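PDB 5IFF: uncharacterized protein from Pyrococcus abyssi, which acts as a restriction DNA glycosylase, probably releasing adenine from its recognition sequence, and binds double-stranded DNA, nonspecific DNA included, as a tetramer. Local coordinates for residues S4-N9 with V13-I18; S102-K107 with P129-E134; T114-Y119 with I123-Y128; V167-A172 with R178-K183; K196-A201 with N207-F212. The protein carries 2 engineered substitutions. One frame throughout, in Å; residues are numbered along the deposited sequence.

Contact 1. Residues S4-N9 with V13-I18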
# COMPACT_ATOMS: atom_id res chain seq x y z
N SER A 4 -22.95 6.90 3.18
CA SER A 4 -24.00 6.81 2.16
C SER A 4 -25.06 7.88 2.51
O SER A 4 -25.63 7.85 3.61
CB SER A 4 -24.55 5.40 2.15
OG SER A 4 -25.59 5.24 1.25
N VAL A 5 -25.26 8.83 1.60
CA VAL A 5 -26.04 10.03 1.86
C VAL A 5 -27.33 9.95 1.11
O VAL A 5 -27.31 9.67 -0.08
CB VAL A 5 -25.30 11.34 1.43
CG1 VAL A 5 -26.19 12.54 1.70
CG2 VAL A 5 -23.94 11.48 2.15
N SER A 6 -28.46 10.22 1.76
CA SER A 6 -29.72 10.14 1.02
C SER A 6 -30.70 11.19 1.52
O SER A 6 -30.47 11.81 2.55
CB SER A 6 -30.31 8.73 1.16
OG SER A 6 -30.60 8.49 2.54
N PHE A 7 -31.77 11.42 0.75
CA PHE A 7 -32.91 12.19 1.22
C PHE A 7 -34.01 11.23 1.66
O PHE A 7 -34.44 10.40 0.86
CB PHE A 7 -33.42 13.16 0.14
CG PHE A 7 -34.69 13.88 0.54
CD1 PHE A 7 -34.64 15.00 1.38
CD2 PHE A 7 -35.94 13.42 0.12
CE1 PHE A 7 -35.79 15.65 1.77
CE2 PHE A 7 -37.11 14.06 0.51
CZ PHE A 7 -37.04 15.17 1.34
N GLU A 8 -34.44 11.33 2.92
CA GLU A 8 -35.53 10.51 3.48
C GLU A 8 -36.42 11.29 4.43
O GLU A 8 -35.92 11.95 5.36
CB GLU A 8 -34.98 9.31 4.26
CG GLU A 8 -34.24 8.33 3.43
CD GLU A 8 -33.40 7.40 4.27
OE1 GLU A 8 -33.75 7.11 5.44
OE2 GLU A 8 -32.39 6.94 3.72
N ASN A 9 -37.73 11.20 4.22
CA ASN A 9 -38.72 11.75 5.14
C ASN A 9 -38.38 13.18 5.54
O ASN A 9 -38.30 13.51 6.72
CB ASN A 9 -38.82 10.87 6.39
CG ASN A 9 -39.03 9.40 6.04
OD1 ASN A 9 -38.23 8.53 6.43
ND2 ASN A 9 -40.10 9.10 5.30
N VAL A 13 -30.04 12.33 5.28
CA VAL A 13 -29.60 11.27 6.20
C VAL A 13 -28.26 10.70 5.71
O VAL A 13 -28.02 10.62 4.48
CB VAL A 13 -30.67 10.17 6.28
CG1 VAL A 13 -30.15 8.99 7.11
CG2 VAL A 13 -31.98 10.73 6.89
N VAL A 14 -27.35 10.41 6.63
CA VAL A 14 -26.09 9.76 6.25
C VAL A 14 -25.93 8.46 6.99
O VAL A 14 -26.16 8.40 8.22
CB VAL A 14 -24.89 10.65 6.51
CG1 VAL A 14 -23.59 9.99 5.97
CG2 VAL A 14 -25.07 11.95 5.76
N ARG A 15 -25.58 7.40 6.27
CA ARG A 15 -25.31 6.14 6.98
C ARG A 15 -23.79 5.93 7.04
O ARG A 15 -23.06 6.09 6.03
CB ARG A 15 -26.03 4.99 6.29
CG ARG A 15 -27.54 5.09 6.45
CD ARG A 15 -28.28 3.93 5.84
NE ARG A 15 -29.68 3.82 6.30
CZ ARG A 15 -30.66 4.63 5.93
NH1 ARG A 15 -30.43 5.61 5.07
NH2 ARG A 15 -31.89 4.44 6.40
N LEU A 16 -23.32 5.65 8.26
CA LEU A 16 -21.91 5.64 8.61
C LEU A 16 -21.51 4.34 9.26
O LEU A 16 -22.21 3.84 10.16
CB LEU A 16 -21.59 6.80 9.56
CG LEU A 16 -21.83 8.21 9.00
CD1 LEU A 16 -21.69 9.18 10.10
CD2 LEU A 16 -20.79 8.52 7.93
N PRO A 17 -20.37 3.78 8.81
CA PRO A 17 -19.80 2.59 9.43
C PRO A 17 -19.26 2.93 10.80
O PRO A 17 -18.67 4.00 11.04
CB PRO A 17 -18.65 2.21 8.49
CG PRO A 17 -18.22 3.54 7.92
CD PRO A 17 -19.49 4.35 7.78
N ILE A 18 -19.48 2.00 11.71
CA ILE A 18 -19.07 2.16 13.09
C ILE A 18 -17.89 1.24 13.46
O ILE A 18 -17.33 1.34 14.57
CB ILE A 18 -20.30 1.86 14.00
CG1 ILE A 18 -21.36 2.88 13.69
CG2 ILE A 18 -20.02 2.06 15.44
CD1 ILE A 18 -20.81 4.25 13.89
O HOH W 1 -28.29 7.11 3.70

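Contact 2. Residues S102-K107 with P129-E134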
# COMPACT_ATOMS: atom_id res chain seq x y z
N SER A 102 -8.62 35.72 5.15
CA SER A 102 -7.52 35.09 5.87
C SER A 102 -7.94 33.67 6.23
O SER A 102 -9.12 33.41 6.44
CB SER A 102 -7.17 35.89 7.13
OG SER A 102 -6.17 35.20 7.84
N TYR A 103 -6.98 32.75 6.27
CA TYR A 103 -7.28 31.32 6.30
C TYR A 103 -6.46 30.60 7.33
O TYR A 103 -5.36 31.05 7.68
CB TYR A 103 -7.04 30.70 4.92
CG TYR A 103 -7.78 31.48 3.85
CD1 TYR A 103 -9.13 31.25 3.61
CD2 TYR A 103 -7.14 32.47 3.10
CE1 TYR A 103 -9.84 32.02 2.63
CE2 TYR A 103 -7.81 33.19 2.13
CZ TYR A 103 -9.17 32.95 1.90
OH TYR A 103 -9.87 33.69 0.96
N LEU A 104 -6.94 29.43 7.75
CA LEU A 104 -6.18 28.62 8.69
C LEU A 104 -4.79 28.29 8.13
O LEU A 104 -3.79 28.44 8.82
CB LEU A 104 -6.94 27.35 9.02
CG LEU A 104 -6.22 26.67 10.20
CD1 LEU A 104 -6.41 27.44 11.51
CD2 LEU A 104 -6.62 25.25 10.30
N GLU A 105 -4.73 27.88 6.85
CA GLU A 105 -3.43 27.62 6.20
C GLU A 105 -2.46 28.81 6.28
O GLU A 105 -1.26 28.59 6.38
CB GLU A 105 -3.63 27.19 4.73
CG GLU A 105 -4.06 25.71 4.62
CD GLU A 105 -4.08 25.18 3.19
OE1 GLU A 105 -3.41 25.79 2.31
OE2 GLU A 105 -4.78 24.16 2.94
N ASP A 106 -2.96 30.05 6.29
CA ASP A 106 -2.08 31.21 6.44
C ASP A 106 -1.28 31.23 7.77
O ASP A 106 -0.21 31.84 7.84
CB ASP A 106 -2.85 32.51 6.35
CG ASP A 106 -3.57 32.69 4.99
OD1 ASP A 106 -3.26 31.98 4.01
OD2 ASP A 106 -4.47 33.57 4.92
N LYS A 107 -1.81 30.59 8.80
CA LYS A 107 -1.21 30.60 10.12
C LYS A 107 0.00 29.71 10.14
O LYS A 107 1.03 30.06 10.71
CB LYS A 107 -2.21 30.13 11.17
CG LYS A 107 -3.21 31.18 11.55
CD LYS A 107 -4.27 30.64 12.47
CE LYS A 107 -3.92 30.92 13.92
NZ LYS A 107 -4.01 32.38 14.26
N PRO A 129 -1.96 25.06 14.44
CA PRO A 129 -3.23 25.74 14.72
C PRO A 129 -4.42 24.82 14.43
O PRO A 129 -4.40 24.08 13.43
CB PRO A 129 -3.19 26.94 13.76
CG PRO A 129 -2.55 26.34 12.53
CD PRO A 129 -1.49 25.34 13.08
N VAL A 130 -5.43 24.86 15.29
CA VAL A 130 -6.66 24.12 15.10
C VAL A 130 -7.86 25.05 15.20
O VAL A 130 -7.96 25.84 16.14
CB VAL A 130 -6.76 23.01 16.15
CG1 VAL A 130 -8.08 22.27 16.08
CG2 VAL A 130 -5.58 22.02 15.99
N ALA A 131 -8.76 25.00 14.22
CA ALA A 131 -10.01 25.78 14.33
C ALA A 131 -11.11 24.83 14.74
O ALA A 131 -11.22 23.73 14.18
CB ALA A 131 -10.36 26.48 12.99
N LYS A 132 -11.96 25.22 15.67
CA LYS A 132 -12.97 24.27 16.12
C LYS A 132 -14.29 25.00 16.51
O LYS A 132 -14.25 26.06 17.10
CB LYS A 132 -12.41 23.44 17.29
CG LYS A 132 -13.32 22.38 17.86
CD LYS A 132 -12.68 21.70 19.12
CE LYS A 132 -13.76 21.22 20.08
NZ LYS A 132 -13.33 20.27 21.17
N LYS A 133 -15.43 24.41 16.18
CA LYS A 133 -16.72 25.01 16.57
C LYS A 133 -17.61 23.90 17.09
O LYS A 133 -17.60 22.79 16.53
CB LYS A 133 -17.39 25.71 15.36
CG LYS A 133 -18.66 26.51 15.72
CD LYS A 133 -19.25 27.17 14.46
CE LYS A 133 -18.40 28.35 13.97
NZ LYS A 133 -19.22 29.33 13.16
N GLU A 134 -18.42 24.18 18.10
CA GLU A 134 -19.32 23.16 18.63
C GLU A 134 -20.77 23.56 18.40
O GLU A 134 -21.13 24.70 18.67
CB GLU A 134 -19.07 22.93 20.14
CG GLU A 134 -20.05 21.92 20.70
CD GLU A 134 -19.93 21.73 22.24
OE1 GLU A 134 -18.91 22.13 22.84
OE2 GLU A 134 -20.88 21.16 22.82

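Contact 3. Residues T114-Y119 with I123-Y128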
# COMPACT_ATOMS: atom_id res chain seq x y z
N THR A 114 11.95 26.65 24.25
CA THR A 114 11.61 26.67 25.66
C THR A 114 12.90 26.77 26.46
O THR A 114 13.99 26.91 25.90
CB THR A 114 10.86 25.42 26.09
OG1 THR A 114 11.81 24.37 26.33
CG2 THR A 114 9.91 24.97 24.98
N ASN A 115 12.79 26.68 27.77
CA ASN A 115 13.98 26.68 28.58
C ASN A 115 14.20 25.34 29.25
O ASN A 115 15.06 25.21 30.12
CB ASN A 115 13.90 27.79 29.61
CG ASN A 115 14.54 29.06 29.12
OD1 ASN A 115 15.68 29.05 28.66
ND2 ASN A 115 13.80 30.15 29.20
N GLU A 116 13.42 24.34 28.85
CA GLU A 116 13.56 23.01 29.42
C GLU A 116 14.66 22.28 28.68
O GLU A 116 14.89 22.52 27.49
CB GLU A 116 12.26 22.22 29.34
CG GLU A 116 11.00 23.03 29.58
CD GLU A 116 9.75 22.32 29.08
OE1 GLU A 116 8.82 23.01 28.62
OE2 GLU A 116 9.70 21.07 29.14
N GLU A 117 15.34 21.40 29.40
CA GLU A 117 16.25 20.44 28.81
C GLU A 117 15.82 19.07 29.30
O GLU A 117 15.41 18.93 30.45
CB GLU A 117 17.71 20.75 29.17
CG GLU A 117 18.17 22.14 28.67
CD GLU A 117 19.69 22.34 28.69
OE1 GLU A 117 20.37 21.65 29.48
OE2 GLU A 117 20.19 23.21 27.91
N LEU A 118 15.86 18.07 28.44
CA LEU A 118 15.59 16.70 28.85
C LEU A 118 16.92 15.96 28.88
O LEU A 118 17.39 15.51 27.85
CB LEU A 118 14.59 16.02 27.91
CG LEU A 118 14.22 14.55 28.16
CD1 LEU A 118 13.58 14.33 29.52
CD2 LEU A 118 13.31 14.02 27.07
N TYR A 119 17.54 15.90 30.06
CA TYR A 119 18.85 15.26 30.23
C TYR A 119 19.88 15.77 29.23
O TYR A 119 20.53 14.99 28.54
CB TYR A 119 18.72 13.74 30.13
CG TYR A 119 17.88 13.19 31.25
CD1 TYR A 119 18.42 12.99 32.53
CD2 TYR A 119 16.54 12.89 31.05
CE1 TYR A 119 17.64 12.49 33.57
CE2 TYR A 119 15.75 12.40 32.09
CZ TYR A 119 16.30 12.21 33.34
OH TYR A 119 15.48 11.72 34.33
N ILE A 123 14.72 21.37 24.57
CA ILE A 123 13.34 21.05 24.23
C ILE A 123 12.76 22.21 23.43
O ILE A 123 12.88 23.38 23.85
CB ILE A 123 12.49 20.76 25.52
CG1 ILE A 123 12.95 19.47 26.20
CG2 ILE A 123 10.99 20.69 25.21
CD1 ILE A 123 12.88 18.23 25.29
N TYR A 124 12.18 21.89 22.28
CA TYR A 124 11.42 22.86 21.48
C TYR A 124 9.98 22.39 21.44
O TYR A 124 9.68 21.26 21.82
CB TYR A 124 11.98 23.00 20.06
CG TYR A 124 13.35 23.62 20.03
CD1 TYR A 124 13.51 24.98 19.81
CD2 TYR A 124 14.50 22.85 20.27
CE1 TYR A 124 14.78 25.56 19.80
CE2 TYR A 124 15.76 23.41 20.27
CZ TYR A 124 15.90 24.77 20.03
OH TYR A 124 17.15 25.34 20.03
N GLU A 125 9.07 23.25 20.99
CA GLU A 125 7.69 22.85 20.82
C GLU A 125 7.22 23.22 19.41
O GLU A 125 7.37 24.37 19.00
CB GLU A 125 6.81 23.49 21.89
CG GLU A 125 6.84 22.78 23.24
CD GLU A 125 6.08 23.51 24.37
OE1 GLU A 125 5.82 24.74 24.27
OE2 GLU A 125 5.73 22.85 25.38
N ASP A 126 6.72 22.25 18.64
CA ASP A 126 6.09 22.54 17.35
C ASP A 126 4.59 22.79 17.57
O ASP A 126 3.93 22.00 18.24
CB ASP A 126 6.31 21.41 16.35
CG ASP A 126 7.72 21.40 15.79
OD1 ASP A 126 8.32 22.49 15.70
OD2 ASP A 126 8.21 20.31 15.42
N VAL A 127 4.06 23.87 16.98
CA VAL A 127 2.74 24.36 17.38
C VAL A 127 1.83 24.44 16.15
O VAL A 127 2.12 25.19 15.22
CB VAL A 127 2.81 25.75 18.08
CG1 VAL A 127 1.49 26.09 18.73
CG2 VAL A 127 3.94 25.80 19.13
N TYR A 128 0.79 23.62 16.14
CA TYR A 128 -0.15 23.50 15.02
C TYR A 128 -1.48 24.18 15.34
O TYR A 128 -2.09 23.90 16.38
CB TYR A 128 -0.44 22.04 14.71
CG TYR A 128 0.70 21.25 14.14
CD1 TYR A 128 1.79 20.88 14.93
CD2 TYR A 128 0.67 20.83 12.82
CE1 TYR A 128 2.84 20.15 14.40
CE2 TYR A 128 1.71 20.09 12.28
CZ TYR A 128 2.79 19.75 13.09
OH TYR A 128 3.81 19.01 12.55

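Contact 4. Residues V167-A172 with R178-K183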
# COMPACT_ATOMS: atom_id res chain seq x y z
N VAL A 167 -26.85 9.19 16.97
CA VAL A 167 -27.14 8.32 15.84
C VAL A 167 -28.15 7.24 16.19
O VAL A 167 -28.42 7.03 17.36
CB VAL A 167 -25.83 7.64 15.31
CG1 VAL A 167 -24.88 8.72 14.87
CG2 VAL A 167 -25.24 6.71 16.35
N GLU A 168 -28.67 6.55 15.18
CA GLU A 168 -29.63 5.46 15.37
C GLU A 168 -29.16 4.20 14.65
O GLU A 168 -28.50 4.29 13.62
CB GLU A 168 -31.02 5.80 14.82
CG GLU A 168 -31.57 7.18 15.10
CD GLU A 168 -32.97 7.37 14.46
OE1 GLU A 168 -33.76 6.39 14.43
OE2 GLU A 168 -33.28 8.47 13.96
N PRO A 169 -29.53 3.03 15.15
CA PRO A 169 -30.23 2.74 16.41
C PRO A 169 -29.34 3.11 17.61
O PRO A 169 -28.12 2.87 17.56
CB PRO A 169 -30.47 1.23 16.35
CG PRO A 169 -30.35 0.87 14.90
CD PRO A 169 -29.34 1.82 14.34
N SER A 170 -29.94 3.67 18.66
CA SER A 170 -29.22 4.01 19.89
C SER A 170 -28.12 3.00 20.26
O SER A 170 -28.34 1.80 20.30
CB SER A 170 -30.20 4.13 21.07
OG SER A 170 -29.50 4.14 22.29
N LEU A 171 -26.93 3.53 20.50
CA LEU A 171 -25.78 2.68 20.87
C LEU A 171 -25.65 2.48 22.38
O LEU A 171 -24.89 1.60 22.84
CB LEU A 171 -24.51 3.28 20.31
CG LEU A 171 -24.38 3.00 18.81
CD1 LEU A 171 -23.41 3.93 18.25
CD2 LEU A 171 -23.97 1.53 18.64
N ALA A 172 -26.40 3.26 23.17
CA ALA A 172 -26.36 3.10 24.65
C ALA A 172 -26.49 1.67 25.13
O ALA A 172 -27.53 1.05 24.96
CB ALA A 172 -27.47 3.95 25.32
N ARG A 178 -21.33 -6.86 13.42
CA ARG A 178 -20.31 -6.94 12.39
C ARG A 178 -20.67 -6.02 11.22
O ARG A 178 -21.78 -6.10 10.69
CB ARG A 178 -20.13 -8.37 11.91
CG ARG A 178 -18.88 -8.61 11.07
CD ARG A 178 -18.73 -10.08 10.73
NE ARG A 178 -19.45 -10.92 11.69
CZ ARG A 178 -18.95 -11.34 12.85
NH1 ARG A 178 -17.73 -10.99 13.22
NH2 ARG A 178 -19.69 -12.10 13.66
N ASN A 179 -19.75 -5.15 10.83
CA ASN A 179 -20.00 -4.19 9.74
C ASN A 179 -21.23 -3.29 10.01
O ASN A 179 -21.93 -2.88 9.08
CB ASN A 179 -20.16 -4.92 8.41
CG ASN A 179 -18.97 -5.79 8.08
OD1 ASN A 179 -17.82 -5.40 8.28
ND2 ASN A 179 -19.23 -7.00 7.57
N GLU A 180 -21.47 -3.00 11.27
CA GLU A 180 -22.62 -2.16 11.63
C GLU A 180 -22.55 -0.81 10.94
O GLU A 180 -21.52 -0.15 10.93
CB GLU A 180 -22.70 -1.98 13.14
CG GLU A 180 -23.76 -0.95 13.56
CD GLU A 180 -24.79 -1.52 14.52
OE1 GLU A 180 -24.51 -2.60 15.07
OE2 GLU A 180 -25.86 -0.88 14.69
N VAL A 181 -23.70 -0.38 10.41
CA VAL A 181 -23.87 0.94 9.87
C VAL A 181 -24.98 1.70 10.65
O VAL A 181 -26.05 1.14 10.89
CB VAL A 181 -24.22 0.82 8.39
CG1 VAL A 181 -24.76 2.10 7.89
CG2 VAL A 181 -22.95 0.34 7.59
N VAL A 182 -24.72 2.94 11.09
CA VAL A 182 -25.72 3.68 11.85
C VAL A 182 -26.23 4.83 11.02
O VAL A 182 -25.65 5.17 9.98
CB VAL A 182 -25.18 4.23 13.18
CG1 VAL A 182 -24.76 3.05 14.10
CG2 VAL A 182 -24.02 5.21 12.91
N LYS A 183 -27.33 5.42 11.48
CA LYS A 183 -28.05 6.43 10.70
C LYS A 183 -28.01 7.76 11.46
O LYS A 183 -28.25 7.82 12.67
CB LYS A 183 -29.49 5.95 10.47
CG LYS A 183 -30.34 6.98 9.74
CD LYS A 183 -31.65 6.40 9.19
CE LYS A 183 -32.77 6.39 10.22
NZ LYS A 183 -34.09 6.19 9.53

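Contact 5. Residues K196-A201 with N207-F212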
# COMPACT_ATOMS: atom_id res chain seq x y z
N LYS A 196 -18.81 26.64 5.88
CA LYS A 196 -18.01 27.74 6.44
C LYS A 196 -16.61 27.29 6.84
O LYS A 196 -15.63 28.05 6.67
CB LYS A 196 -18.69 28.37 7.62
CG LYS A 196 -19.95 29.18 7.18
CD LYS A 196 -20.79 29.61 8.40
CE LYS A 196 -20.07 30.66 9.18
NZ LYS A 196 -21.06 31.44 9.99
N ALA A 197 -16.52 26.07 7.37
CA ALA A 197 -15.20 25.50 7.69
C ALA A 197 -14.29 25.44 6.45
O ALA A 197 -13.12 25.85 6.49
CB ALA A 197 -15.36 24.09 8.33
N PHE A 198 -14.80 24.93 5.33
CA PHE A 198 -13.98 24.84 4.16
C PHE A 198 -13.61 26.23 3.63
O PHE A 198 -12.49 26.45 3.12
CB PHE A 198 -14.72 24.01 3.08
CG PHE A 198 -14.54 22.53 3.24
CD1 PHE A 198 -13.28 21.95 3.05
CD2 PHE A 198 -15.61 21.70 3.61
CE1 PHE A 198 -13.08 20.55 3.19
CE2 PHE A 198 -15.43 20.31 3.77
CZ PHE A 198 -14.17 19.73 3.55
N ILE A 199 -14.55 27.17 3.76
CA ILE A 199 -14.34 28.54 3.33
C ILE A 199 -13.16 29.18 4.10
O ILE A 199 -12.36 29.90 3.49
CB ILE A 199 -15.63 29.36 3.48
CG1 ILE A 199 -16.57 29.03 2.33
CG2 ILE A 199 -15.36 30.87 3.50
CD1 ILE A 199 -17.98 29.58 2.56
N ILE A 200 -13.02 28.90 5.40
CA ILE A 200 -11.94 29.54 6.18
C ILE A 200 -10.65 28.68 6.22
O ILE A 200 -9.61 29.15 6.67
CB ILE A 200 -12.36 29.88 7.60
CG1 ILE A 200 -12.62 28.60 8.42
CG2 ILE A 200 -13.57 30.82 7.58
CD1 ILE A 200 -12.54 28.86 9.94
N ALA A 201 -10.71 27.47 5.69
CA ALA A 201 -9.54 26.57 5.70
C ALA A 201 -8.40 27.01 4.79
O ALA A 201 -7.21 26.98 5.19
CB ALA A 201 -9.99 25.14 5.31
N ASN A 207 -12.59 28.98 -2.78
CA ASN A 207 -12.90 29.12 -4.19
C ASN A 207 -13.71 27.94 -4.67
O ASN A 207 -14.67 28.11 -5.42
CB ASN A 207 -11.61 29.25 -5.03
CG ASN A 207 -10.91 30.58 -4.79
OD1 ASN A 207 -11.51 31.56 -4.31
ND2 ASN A 207 -9.65 30.65 -5.15
N ASP A 208 -13.32 26.74 -4.20
CA ASP A 208 -14.06 25.54 -4.58
C ASP A 208 -15.49 25.61 -4.09
O ASP A 208 -16.41 25.27 -4.84
CB ASP A 208 -13.44 24.26 -4.04
CG ASP A 208 -12.16 23.86 -4.74
OD1 ASP A 208 -11.88 24.38 -5.86
OD2 ASP A 208 -11.47 22.98 -4.17
N ILE A 209 -15.66 25.97 -2.82
CA ILE A 209 -17.00 26.03 -2.23
C ILE A 209 -17.86 27.10 -2.93
O ILE A 209 -19.02 26.86 -3.21
CB ILE A 209 -16.97 26.36 -0.71
CG1 ILE A 209 -16.25 25.24 0.06
CG2 ILE A 209 -18.43 26.56 -0.15
CD1 ILE A 209 -16.92 23.83 -0.17
N VAL A 210 -17.29 28.28 -3.19
CA VAL A 210 -18.09 29.35 -3.84
C VAL A 210 -18.60 28.97 -5.24
O VAL A 210 -19.77 29.18 -5.56
CB VAL A 210 -17.27 30.65 -3.86
CG1 VAL A 210 -17.90 31.70 -4.76
CG2 VAL A 210 -17.10 31.16 -2.47
N LYS A 211 -17.72 28.40 -6.07
CA LYS A 211 -18.07 27.90 -7.38
C LYS A 211 -19.17 26.80 -7.31
O LYS A 211 -20.12 26.78 -8.13
CB LYS A 211 -16.81 27.38 -8.07
CG LYS A 211 -17.02 26.81 -9.44
CD LYS A 211 -15.71 26.65 -10.21
CE LYS A 211 -15.96 26.16 -11.64
NZ LYS A 211 -17.08 26.90 -12.30
N PHE A 212 -19.02 25.91 -6.36
CA PHE A 212 -20.03 24.86 -6.12
C PHE A 212 -21.40 25.47 -5.75
O PHE A 212 -22.42 25.12 -6.34
CB PHE A 212 -19.57 23.94 -4.99
CG PHE A 212 -20.66 23.01 -4.51
CD1 PHE A 212 -21.25 22.10 -5.38
CD2 PHE A 212 -21.10 23.09 -3.20
CE1 PHE A 212 -22.26 21.25 -4.92
CE2 PHE A 212 -22.11 22.24 -2.73
CZ PHE A 212 -22.68 21.33 -3.59

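Contact 1. Residues S4-N9 with V13-I18
The guanidinium of R15 reaches past S6, whose OG lies at the guanidinium edge, to the carboxylate of E8, binding it across one face of an antiparallel beta hairpin built from strands 4-8 and 11-17. NH1 of R15 lies 2.7 Å from OE2 of E8 and uses the syn lone pair of that oxygen; the second arm, NH2 of R15 to OE1 of E8, is long and weak at 3.4 Å. Carboxylate and guanidinium planes are 32° apart, so the pairing is tilted as well as lopsided. OE2 of E8 also accepts from OG of S6 at 2.6 Å, met from above the carboxylate plane. Two donors thus grip this oxygen, which should favour the ionised carboxylate. R15 turns CG toward its backbone N side (chi1 -68°) and runs extended to NE, which carries the guanidinium across to E8, the two side chains crossing at about a right angle. In the backbone, S4 with R15 and S6 with V13 form hydrogen-bonded pairs, while V5 and V14 form the non-hydrogen-bonded pair between them. On their face, which bears no part of the salt bridge, CG2 of V5 rests 3.8 Å from CG2 of V14, and W58 packs on V14. On the polar face one water donates to O of S4 and to OG of S6 and accepts from NH1 of R15 at 3.0 Å.

Contact 2. Residues S102-K107 with P129-E134
This is a small apolar contact between the short, weakly bonded helix 104-107 and the later half of the long strand 121-134, beside strand 140-147. L104 and P129 carry it. CD1 of L104 sits 4.0 Å from CB of P129 and 4.3 Å from CB of A131, bridging two residues on the same side of the strand; its CG lies opposite the backbone N (chi1 -170°), which sends the branch across to them. K107 passes P129 in the reverse direction, its CB 4.0 Å from CG of the proline ring. Its chain then bends twice, bringing CE of K107 to 4.0 Å from CB of P129, and NZ leaves the contact to form a salt bridge with E116 of the third subunit. I143 and L145 of strand 140-147 also pack on L104. No hydrogen bond joins the two segments, so the helix is held to the strand here by dispersion and exclusion of water, with the lysine's methylenes serving as part of the apolar surface and its charge paired across the subunit interface.

Contact 3. Residues T114-Y119 with I123-Y128
T114 and I123 form the tight part of this contact, at the hairpin from which the long strand 121-134 starts. O of I123 takes OG1 of T114 at 2.9 Å, from above the carbonyl plane, and a weak bond from N of T114 at 3.4 Å. The same OG1, set between backbone N and carbonyl carbon (chi1 82°), accepts from N of E116 at 3.0 Å, which makes an ST turn where the chain rounds its corner at N115. Past that corner, N of I123 bonds O of E116 at 3.1 Å, and CD1 of I123 packs 3.8 Å from CB of L118. The looser side holds the acids. OE1 of E116 and OE2 of E125 come to 4.5 Å without bonding, and across the two segments the chain of E125 runs past CG2 of T114, CD of E125 lying 4.1 Å from that methyl. Both acids have partners on the third subunit: K107 for E116 and R110 for E125. Strand 121-134 also pairs antiparallel with a strand of that subunit. The two like charges are thus probably tolerated, and the acids probably stay ionised, each paired with its own cation across the interface.

Contact 4. Residues V167-A172 with R178-K183
O of E168 accepts the backbone N of K183 at 2.7 Å, and the return bond, from N of E168 to O of K183, is 2.8 Å long. Both bonds are fairly straight, with angles of 160° and 158° at the hydrogen. The side chains of these two residues add no salt bridge: OE1 of E168 and NZ of K183 stay 4.9 Å apart, too far for one. The apolar part lies one residue back on each segment. V167 crosses V182 obliquely, CB of V167 meeting CG2 of V182 at 3.9 Å. With chi1 at -63° V182 sets CG1 beside its backbone N, which leaves CG2 between N and the carbonyl carbon, against V167; CG1 faces L171, whose CD1 is 4.5 Å away. This is a single antiparallel bridge, by which the loop after strand 154-163 docks on the start of strand 181-186, an outer strand, within this chain, of a three-stranded antiparallel sheet. On its other side that strand bonds to strand 11-17, V182 pairing with L16. A cis peptide bond precedes P169 and turns the loop directly after the bridge. The CD of P169 comes within 4.4 Å of OE2 of E180, whose carboxylate is held by the backbone N of R177 and the guanidinium of R174. The nearest atom of the contact lies about 6 Å from the bound DNA.

Contact 5. Residues K196-A201 with N207-F212
In I209 the first torsion (chi1 -63°) sends CG1 to F198 and CG2 to I199 on the facing helix, and the second (chi2 -57°) folds CD1 back so that it too lies near CB of F198. CG1 of I209 meets CB of F198 at 3.6 Å, the closest approach between the segments, and CD1 lies 3.9 Å from the same CB. The other branch, CG2, rests 4.0 Å from CG1 of I199 and 4.1 Å from its CD1. I199 and I209 cross at about a right angle, the extended arm of I199 (chi2 169°) running past the CG2 methyl. I209 thus sits over two successive residues of the opposing helix, with no hydrogen bond between the segments and all three side chains buried. The phenyl ring of F198 leads away from I209. Instead the ring packs edge-to-face with Y62 and with H205, and L72 touches it too. Y62 also lies against I209 and bonds D208 through its hydroxyl, which ties the second helix to the same aromatic group. F96 of helix 87-99 and V100 cover I199. The side chain of F198 is about 4 Å from those of I60 and V158. The pairing is that of a helical hairpin, helices 188-201 and 203-216 joined by a very short turn, packed beside these two residues, which bind adenine in another structure of this protein.

Overall arrangement
From the N terminus, contact 1 closes first, a tight hairpin of strands 4-8 and 11-17. Contact 2 then spans the chain from helix 104-107 to strand 121-134, and contact 3 closes a smaller hairpin within that span, using the same strand farther out; both meet the third subunit. Contact 4 follows, closing the loop before strand 181-186, and it adjoins contact 1 because that strand pairs with strand 11-17. The chain runs on directly into helix 188-201, and contact 5 folds this against helix 203-216. Contacts 2 and 5 join through backbone bonds of L104 to I200 and E105 to A201. No two contacts cross along the chain.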